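Local coordinates for protein ribulose bisphosphate carboxylase (Pyrococcus horikoshii, PDB 2D69) that probably catalyses the carboxylation of ribulose 1,5-bisphosphate to two molecules of 3-phosphoglycerate, as part of an archaeal pathway of AMP degradation, at residues A[198-210]-A[219-231]. Residues are numbered along the deposited sequence; the frame is centred on the assembly and turned at random.
With SO4 (sulfate ion), chain I.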
ATOM      1  N   ARG A 198     -20.070  17.492  15.602  1.00 13.05           N
ATOM      2  CA  ARG A 198     -19.195  16.448  15.120  1.00 14.17           C
ATOM      3  C   ARG A 198     -17.749  16.878  15.214  1.00 14.20           C
ATOM      4  O   ARG A 198     -17.409  17.976  14.766  1.00 12.80           O
ATOM      5  CB  ARG A 198     -19.505  16.081  13.652  1.00 15.19           C
ATOM      6  CG  ARG A 198     -20.497  14.973  13.480  1.00 19.73           C
ATOM      7  CD  ARG A 198     -20.709  14.461  12.017  1.00 20.56           C
ATOM      8  NE  ARG A 198     -19.622  13.649  11.450  1.00 20.45           N
ATOM      9  CZ  ARG A 198     -18.750  14.077  10.530  1.00 22.17           C
ATOM     10  NH1 ARG A 198     -18.829  15.304  10.057  1.00 20.07           N
ATOM     11  NH2 ARG A 198     -17.826  13.261  10.052  1.00 22.68           N
ATOM     12  N   PHE A 199     -16.909  15.970  15.713  1.00 13.91           N
ATOM     13  CA  PHE A 199     -15.525  16.259  15.967  1.00 14.46           C
ATOM     14  C   PHE A 199     -14.857  16.904  14.762  1.00 13.95           C
ATOM     15  O   PHE A 199     -14.244  17.996  14.870  1.00 12.36           O
ATOM     16  CB  PHE A 199     -14.724  14.996  16.403  1.00 14.57           C
ATOM     17  CG  PHE A 199     -13.348  15.345  16.859  1.00 13.78           C
ATOM     18  CD1 PHE A 199     -12.282  15.498  15.925  1.00 15.67           C
ATOM     19  CD2 PHE A 199     -13.128  15.683  18.189  1.00 11.11           C
ATOM     20  CE1 PHE A 199     -11.014  15.928  16.343  1.00 13.09           C
ATOM     21  CE2 PHE A 199     -11.854  16.063  18.606  1.00 13.86           C
ATOM     22  CZ  PHE A 199     -10.800  16.243  17.677  1.00 10.66           C
ATOM     23  N   GLU A 200     -14.998  16.301  13.590  1.00 15.37           N
ATOM     24  CA  GLU A 200     -14.277  16.893  12.425  1.00 17.02           C
ATOM     25  C   GLU A 200     -14.766  18.251  11.975  1.00 15.71           C
ATOM     26  O   GLU A 200     -13.993  19.122  11.387  1.00 14.35           O
ATOM     27  CB  GLU A 200     -14.220  15.915  11.234  1.00 19.24           C
ATOM     28  CG  GLU A 200     -13.119  16.384  10.227  1.00 24.95           C
ATOM     29  CD  GLU A 200     -12.701  15.334   9.202  1.00 31.44           C
ATOM     30  OE1 GLU A 200     -11.680  15.575   8.502  1.00 34.73           O
ATOM     31  OE2 GLU A 200     -13.391  14.287   9.097  1.00 36.19           O
ATOM     32  N   GLU A 201     -16.057  18.473  12.183  1.00 13.99           N
ATOM     33  CA  GLU A 201     -16.654  19.793  11.910  1.00 14.60           C
ATOM     34  C   GLU A 201     -16.155  20.808  12.934  1.00 14.00           C
ATOM     35  O   GLU A 201     -15.812  21.916  12.592  1.00 12.58           O
ATOM     36  CB  GLU A 201     -18.175  19.701  11.903  1.00 15.11           C
ATOM     37  CG  GLU A 201     -18.728  18.851  10.757  1.00 17.07           C
ATOM     38  CD  GLU A 201     -20.255  18.668  10.799  1.00 17.31           C
ATOM     39  OE1 GLU A 201     -20.712  17.691  10.120  1.00 15.38           O
ATOM     40  OE2 GLU A 201     -20.980  19.488  11.477  1.00 14.65           O
ATOM     41  N   ARG A 202     -16.054  20.399  14.192  1.00 13.30           N
ATOM     42  CA  ARG A 202     -15.495  21.266  15.222  1.00 13.93           C
ATOM     43  C   ARG A 202     -14.026  21.624  14.928  1.00 15.19           C
ATOM     44  O   ARG A 202     -13.674  22.817  14.956  1.00 14.43           O
ATOM     45  CB  ARG A 202     -15.593  20.611  16.585  1.00 13.56           C
ATOM     46  CG  ARG A 202     -15.316  21.578  17.713  1.00 12.51           C
ATOM     47  CD  ARG A 202     -15.827  21.063  19.019  1.00 12.20           C
ATOM     48  NE  ARG A 202     -14.956  20.094  19.680  1.00 10.14           N
ATOM     49  CZ  ARG A 202     -15.277  18.816  19.859  1.00 12.06           C
ATOM     50  NH1 ARG A 202     -16.380  18.312  19.317  1.00 11.45           N
ATOM     51  NH2 ARG A 202     -14.496  18.065  20.602  1.00 12.73           N
ATOM     52  N   VAL A 203     -13.182  20.645  14.567  1.00 15.53           N
ATOM     53  CA  VAL A 203     -11.791  21.003  14.220  1.00 16.76           C
ATOM     54  C   VAL A 203     -11.682  21.958  13.069  1.00 16.25           C
ATOM     55  O   VAL A 203     -10.925  22.932  13.117  1.00 16.05           O
ATOM     56  CB  VAL A 203     -10.775  19.812  14.004  1.00 19.00           C
ATOM     57  CG1 VAL A 203     -11.127  18.596  14.786  1.00 18.03           C
ATOM     58  CG2 VAL A 203     -10.576  19.467  12.579  1.00 23.70           C
ATOM     59  N   ARG A 204     -12.395  21.706  11.991  1.00 16.50           N
ATOM     60  CA  ARG A 204     -12.342  22.652  10.860  1.00 16.73           C
ATOM     61  C   ARG A 204     -12.696  24.043  11.288  1.00 16.14           C
ATOM     62  O   ARG A 204     -12.005  25.033  10.921  1.00 16.46           O
ATOM     63  CB  ARG A 204     -13.266  22.210   9.756  1.00 16.57           C
ATOM     64  CG  ARG A 204     -12.805  20.924   9.084  1.00 21.04           C
ATOM     65  CD  ARG A 204     -13.826  20.448   8.077  1.00 22.75           C
ATOM     66  NE  ARG A 204     -13.629  19.113   7.599  1.00 24.62           N
ATOM     67  CZ  ARG A 204     -14.614  18.224   7.415  1.00 28.59           C
ATOM     68  NH1 ARG A 204     -15.899  18.475   7.754  1.00 26.87           N
ATOM     69  NH2 ARG A 204     -14.287  17.037   6.933  1.00 30.76           N
ATOM     70  N   LYS A 205     -13.771  24.185  12.057  1.00 13.39           N
ATOM     71  CA  LYS A 205     -14.195  25.548  12.407  1.00 14.29           C
ATOM     72  C   LYS A 205     -13.308  26.224  13.433  1.00 13.75           C
ATOM     73  O   LYS A 205     -12.911  27.357  13.254  1.00 14.19           O
ATOM     74  CB  LYS A 205     -15.656  25.562  12.876  1.00 14.79           C
ATOM     75  CG  LYS A 205     -16.263  26.912  13.253  1.00 16.33           C
ATOM     76  CD  LYS A 205     -16.346  27.864  12.069  1.00 17.14           C
ATOM     77  CE  LYS A 205     -16.990  29.170  12.499  1.00 20.12           C
ATOM     78  NZ  LYS A 205     -17.167  30.135  11.325  1.00 21.02           N
ATOM     79  N   LEU A 206     -12.992  25.537  14.517  1.00 14.00           N
ATOM     80  CA  LEU A 206     -12.383  26.210  15.667  1.00 14.26           C
ATOM     81  C   LEU A 206     -10.957  26.658  15.423  1.00 13.41           C
ATOM     82  O   LEU A 206     -10.517  27.665  15.979  1.00 13.28           O
ATOM     83  CB  LEU A 206     -12.447  25.328  16.902  1.00 13.87           C
ATOM     84  CG  LEU A 206     -13.690  25.472  17.770  1.00 16.55           C
ATOM     85  CD1 LEU A 206     -13.622  26.748  18.528  1.00 15.92           C
ATOM     86  CD2 LEU A 206     -14.978  25.388  16.902  1.00 20.15           C
ATOM     87  N   TYR A 207     -10.242  25.940  14.576  1.00 14.61           N
ATOM     88  CA  TYR A 207      -8.856  26.300  14.264  1.00 14.18           C
ATOM     89  C   TYR A 207      -8.818  27.496  13.337  1.00 15.84           C
ATOM     90  O   TYR A 207      -7.857  28.263  13.345  1.00 16.56           O
ATOM     91  CB  TYR A 207      -8.056  25.069  13.749  1.00 14.08           C
ATOM     92  CG  TYR A 207      -7.731  24.118  14.904  1.00 11.31           C
ATOM     93  CD1 TYR A 207      -8.497  22.988  15.165  1.00 14.48           C
ATOM     94  CD2 TYR A 207      -6.683  24.420  15.822  1.00 11.22           C
ATOM     95  CE1 TYR A 207      -8.221  22.213  16.221  1.00 10.67           C
ATOM     96  CE2 TYR A 207      -6.411  23.636  16.882  1.00 13.01           C
ATOM     97  CZ  TYR A 207      -7.192  22.537  17.108  1.00  8.67           C
ATOM     98  OH  TYR A 207      -6.984  21.683  18.161  1.00 17.07           O
ATOM     99  N   ARG A 208      -9.849  27.666  12.521  1.00 17.56           N
ATOM    100  CA  ARG A 208      -9.993  28.907  11.754  1.00 18.53           C
ATOM    101  C   ARG A 208     -10.223  30.126  12.663  1.00 16.74           C
ATOM    102  O   ARG A 208      -9.599  31.170  12.502  1.00 14.69           O
ATOM    103  CB  ARG A 208     -11.126  28.805  10.726  1.00 20.18           C
ATOM    104  CG  ARG A 208     -10.877  27.714   9.674  1.00 28.44           C
ATOM    105  CD  ARG A 208     -11.986  27.572   8.608  1.00 36.26           C
ATOM    106  NE  ARG A 208     -12.044  28.790   7.800  1.00 41.06           N
ATOM    107  CZ  ARG A 208     -12.908  29.800   7.965  1.00 48.16           C
ATOM    108  NH1 ARG A 208     -13.855  29.764   8.915  1.00 48.75           N
ATOM    109  NH2 ARG A 208     -12.829  30.867   7.149  1.00 49.97           N
ATOM    110  N   VAL A 209     -11.091  29.972  13.640  1.00 15.50           N
ATOM    111  CA  VAL A 209     -11.320  31.017  14.630  1.00 14.42           C
ATOM    112  C   VAL A 209     -10.019  31.282  15.396  1.00 15.58           C
ATOM    113  O   VAL A 209      -9.627  32.448  15.602  1.00 14.18           O
ATOM    114  CB  VAL A 209     -12.383  30.575  15.655  1.00 14.39           C
ATOM    115  CG1 VAL A 209     -12.528  31.597  16.837  1.00 12.93           C
ATOM    116  CG2 VAL A 209     -13.732  30.314  14.995  1.00 15.59           C
ATOM    117  N   ARG A 210      -9.357  30.193  15.815  1.00 14.50           N
ATOM    118  CA  ARG A 210      -8.097  30.254  16.508  1.00 15.67           C
ATOM    119  C   ARG A 210      -7.119  31.111  15.724  1.00 15.87           C
ATOM    120  O   ARG A 210      -6.534  32.064  16.271  1.00 16.52           O
ATOM    121  CB  ARG A 210      -7.514  28.835  16.682  1.00 16.30           C
ATOM    122  CG  ARG A 210      -6.326  28.721  17.584  1.00 17.61           C
ATOM    123  CD  ARG A 210      -5.027  29.137  16.946  1.00 17.29           C
ATOM    124  NE  ARG A 210      -4.520  28.193  15.958  1.00 16.27           N
ATOM    125  CZ  ARG A 210      -3.830  27.087  16.210  1.00 14.87           C
ATOM    126  NH1 ARG A 210      -3.552  26.678  17.447  1.00 16.26           N
ATOM    127  NH2 ARG A 210      -3.393  26.353  15.178  1.00 14.89           N
ATOM    128  N   GLU A 219      -1.029  37.188  19.692  1.00 18.66           N
ATOM    129  CA  GLU A 219      -0.714  36.127  20.692  1.00 18.67           C
ATOM    130  C   GLU A 219      -1.144  34.750  20.253  1.00 18.07           C
ATOM    131  O   GLU A 219      -2.201  34.569  19.632  1.00 19.06           O
ATOM    132  CB  GLU A 219      -1.365  36.379  22.074  1.00 18.81           C
ATOM    133  CG  GLU A 219      -1.021  37.726  22.749  1.00 21.44           C
ATOM    134  CD  GLU A 219      -1.854  37.953  24.016  1.00 25.99           C
ATOM    135  OE1 GLU A 219      -1.528  37.424  25.057  1.00 28.07           O
ATOM    136  OE2 GLU A 219      -2.868  38.651  23.977  1.00 30.34           O
ATOM    137  N   THR A 220      -0.349  33.763  20.647  1.00 16.60           N
ATOM    138  CA  THR A 220      -0.614  32.390  20.316  1.00 15.33           C
ATOM    139  C   THR A 220      -1.794  31.804  21.132  1.00 14.11           C
ATOM    140  O   THR A 220      -1.870  31.951  22.345  1.00 13.13           O
ATOM    141  CB  THR A 220       0.667  31.586  20.495  1.00 15.22           C
ATOM    142  OG1 THR A 220       1.669  32.070  19.579  1.00 14.03           O
ATOM    143  CG2 THR A 220       0.460  30.095  20.099  1.00 14.29           C
ATOM    144  N   LYS A 221      -2.694  31.130  20.435  1.00 13.15           N
ATOM    145  CA  LYS A 221      -3.839  30.529  21.050  1.00 12.70           C
ATOM    146  C   LYS A 221      -3.869  29.031  20.714  1.00 13.64           C
ATOM    147  O   LYS A 221      -3.491  28.615  19.610  1.00 14.14           O
ATOM    148  CB  LYS A 221      -5.125  31.211  20.577  1.00 12.99           C
ATOM    149  CG  LYS A 221      -5.157  32.754  20.708  1.00  9.93           C
ATOM    150  CD  LYS A 221      -5.049  33.154  22.149  1.00 13.21           C
ATOM    151  CE  LYS A 221      -5.220  34.652  22.338  1.00 13.15           C
ATOM    152  NZ  LYS A 221      -5.139  34.965  23.809  1.00 14.90           N
ATOM    153  N   GLU A 222      -4.330  28.249  21.667  1.00 13.04           N
ATOM    154  CA  GLU A 222      -4.393  26.807  21.495  1.00 13.33           C
ATOM    155  C   GLU A 222      -5.667  26.228  22.076  1.00 12.41           C
ATOM    156  O   GLU A 222      -6.484  26.938  22.672  1.00 10.29           O
ATOM    157  CB  GLU A 222      -3.145  26.125  22.052  1.00 13.53           C
ATOM    158  CG  GLU A 222      -2.210  25.730  20.939  1.00 14.69           C
ATOM    159  CD  GLU A 222      -2.773  24.662  19.990  1.00 16.30           C
ATOM    160  OE1 GLU A 222      -3.693  23.892  20.356  1.00 15.83           O
ATOM    161  OE2 GLU A 222      -2.249  24.571  18.867  1.00 13.24           O
ATOM    162  N   TYR A 223      -5.816  24.923  21.872  1.00 13.09           N
ATOM    163  CA  TYR A 223      -7.085  24.247  22.063  1.00 13.59           C
ATOM    164  C   TYR A 223      -6.830  22.836  22.570  1.00 12.76           C
ATOM    165  O   TYR A 223      -6.325  21.997  21.837  1.00 13.80           O
ATOM    166  CB  TYR A 223      -7.842  24.199  20.715  1.00 13.66           C
ATOM    167  CG  TYR A 223      -9.250  23.632  20.774  1.00 12.41           C
ATOM    168  CD1 TYR A 223      -9.883  23.389  21.978  1.00 12.90           C
ATOM    169  CD2 TYR A 223      -9.944  23.344  19.620  1.00 13.19           C
ATOM    170  CE1 TYR A 223     -11.129  22.853  22.019  1.00 13.43           C
ATOM    171  CE2 TYR A 223     -11.231  22.827  19.659  1.00 11.60           C
ATOM    172  CZ  TYR A 223     -11.806  22.571  20.836  1.00 13.84           C
ATOM    173  OH  TYR A 223     -13.066  22.039  20.875  1.00 17.73           O
ATOM    174  N   LEU A 224      -7.218  22.594  23.808  1.00 12.56           N
ATOM    175  CA  LEU A 224      -7.119  21.321  24.434  1.00 12.02           C
ATOM    176  C   LEU A 224      -8.361  20.578  24.051  1.00 12.35           C
ATOM    177  O   LEU A 224      -9.314  20.445  24.826  1.00 12.39           O
ATOM    178  CB  LEU A 224      -7.020  21.470  25.951  1.00 13.28           C
ATOM    179  CG  LEU A 224      -5.937  22.465  26.397  1.00 12.46           C
ATOM    180  CD1 LEU A 224      -6.011  22.671  27.883  1.00 12.16           C
ATOM    181  CD2 LEU A 224      -4.546  22.061  26.002  1.00 12.28           C
ATOM    182  N   ILE A 225      -8.324  20.062  22.838  1.00 12.99           N
ATOM    183  CA  ILE A 225      -9.461  19.422  22.204  1.00 12.72           C
ATOM    184  C   ILE A 225      -9.543  17.984  22.598  1.00 12.70           C
ATOM    185  O   ILE A 225      -8.548  17.263  22.511  1.00 12.84           O
ATOM    186  CB  ILE A 225      -9.360  19.633  20.666  1.00 13.22           C
ATOM    187  CG1 ILE A 225     -10.616  19.072  19.973  1.00 15.84           C
ATOM    188  CG2 ILE A 225      -8.092  19.008  20.068  1.00 11.22           C
ATOM    189  CD1 ILE A 225     -10.835  19.685  18.637  1.00 15.19           C
ATOM    190  N   ASN A 226     -10.731  17.559  23.038  1.00 12.30           N
ATOM    191  CA  ASN A 226     -10.947  16.215  23.575  1.00 12.24           C
ATOM    192  C   ASN A 226     -11.077  15.132  22.488  1.00 12.05           C
ATOM    193  O   ASN A 226     -12.088  15.033  21.829  1.00 12.73           O
ATOM    194  CB  ASN A 226     -12.183  16.252  24.410  1.00 12.20           C
ATOM    195  CG  ASN A 226     -12.374  15.036  25.250  1.00 11.84           C
ATOM    196  OD1 ASN A 226     -13.291  14.989  26.097  1.00 21.05           O
ATOM    197  ND2 ASN A 226     -11.483  14.098  25.135  1.00 10.03           N
ATOM    198  N   ILE A 227     -10.032  14.335  22.313  1.00 13.03           N
ATOM    199  CA  ILE A 227      -9.974  13.242  21.315  1.00 13.32           C
ATOM    200  C   ILE A 227     -10.322  11.889  21.945  1.00 14.19           C
ATOM    201  O   ILE A 227     -10.257  10.864  21.298  1.00 14.37           O
ATOM    202  CB  ILE A 227      -8.594  13.131  20.687  1.00 12.78           C
ATOM    203  CG1 ILE A 227      -7.529  12.719  21.688  1.00 12.35           C
ATOM    204  CG2 ILE A 227      -8.117  14.525  20.064  1.00 10.69           C
ATOM    205  CD1 ILE A 227      -6.251  12.174  20.997  1.00 18.99           C
ATOM    206  N   THR A 228     -10.661  11.900  23.211  1.00 14.92           N
ATOM    207  CA  THR A 228     -10.979  10.669  23.932  1.00 14.30           C
ATOM    208  C   THR A 228     -12.044   9.856  23.158  1.00 15.52           C
ATOM    209  O   THR A 228     -13.014  10.412  22.633  1.00 11.97           O
ATOM    210  CB  THR A 228     -11.514  11.004  25.302  1.00 14.98           C
ATOM    211  OG1 THR A 228     -10.580  11.785  26.024  1.00 12.72           O
ATOM    212  CG2 THR A 228     -11.729   9.765  26.150  1.00 16.46           C
ATOM    213  N   GLY A 229     -11.804   8.540  23.107  1.00 16.42           N
ATOM    214  CA  GLY A 229     -12.605   7.571  22.399  1.00 17.17           C
ATOM    215  C   GLY A 229     -11.908   6.185  22.373  1.00 17.97           C
ATOM    216  O   GLY A 229     -10.796   6.023  22.867  1.00 17.06           O
ATOM    217  N   PRO A 230     -12.556   5.210  21.740  1.00 19.03           N
ATOM    218  CA  PRO A 230     -11.895   3.964  21.315  1.00 19.20           C
ATOM    219  C   PRO A 230     -10.611   4.350  20.589  1.00 18.21           C
ATOM    220  O   PRO A 230     -10.633   5.342  19.864  1.00 16.70           O
ATOM    221  CB  PRO A 230     -12.885   3.362  20.324  1.00 18.51           C
ATOM    222  CG  PRO A 230     -14.207   3.939  20.701  1.00 19.19           C
ATOM    223  CD  PRO A 230     -13.979   5.244  21.359  1.00 18.71           C
ATOM    224  N   VAL A 231      -9.543   3.583  20.771  1.00 17.52           N
ATOM    225  CA  VAL A 231      -8.204   4.050  20.401  1.00 17.94           C
ATOM    226  C   VAL A 231      -8.069   4.455  18.927  1.00 16.85           C
ATOM    227  O   VAL A 231      -7.402   5.435  18.611  1.00 16.12           O
ATOM    228  CB  VAL A 231      -7.024   3.055  20.656  1.00 18.44           C
ATOM    229  CG1 VAL A 231      -5.861   3.841  21.230  1.00 20.28           C
ATOM    230  CG2 VAL A 231      -7.362   1.970  21.528  1.00 24.05           C
TER
HETATM  231  S   SO4 I1005     -13.839  32.587  11.722  1.00131.79           S
HETATM  232  O1  SO4 I1005     -13.964  33.695  10.782  1.00132.46           O
HETATM  233  O2  SO4 I1005     -13.861  33.110  13.087  1.00131.75           O
HETATM  234  O3  SO4 I1005     -14.930  31.639  11.502  1.00131.55           O
HETATM  235  O4  SO4 I1005     -12.568  31.916  11.479  1.00132.73           O
HETATM  236  O   HOH W   1      -4.607  21.608  19.146  1.00 20.93           O
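In the alpha/beta barrel of Rubisco's catalytic domain, helix 199-217 packs on strand 222-224 and what follows, with Tyr223 facing Arg202, Leu206 and Tyr207, and Ile225 facing Phe199, Val203 and Tyr207. Tyr223, its ring swung anti to the backbone N (chi1 -175°), meets the Arg202 side chain at about a right angle, where its OH accepts a hydrogen bond from Arg202 NE, 3.0 Å away and in the guanidinium plane. Asp187 hydrogen-bonds Tyr223 OH and forms a salt bridge with Arg202 NH2, while Arg202 NH1 donates to Thr192 O, so all three guanidinium nitrogens are gripped. The Tyr207 and Tyr223 rings meet obliquely, planes at 42°, with Tyr207 CZ 3.8 Å from Tyr223 CD2, while Leu206 CB lies 3.9 Å from Tyr223 CE2. These side chains fill the layer between helix and barrel wall in a beta-alpha-beta crossover from strand 184-186 to its parallel neighbour 222-224. Toward the start of the helix, Phe199 CE2 approaches Ile225 CG1 at 3.5 Å, and Ile225 CD1 touches Val203 CG1. The next side chain, Asn226, is about 5 Å from that of Glu189, a predicted magnesium ligand. Further along the helix, Arg210, bent at chi2 and chi3, brings NH1 to Lys221 O (2.9 Å) and, in a salt bridge with a weak hydrogen bond, to Glu222 OE2. Its guanidinium carries Tyr207 CD2 over one face, and a water joins Tyr207 OH to Glu222 OE1.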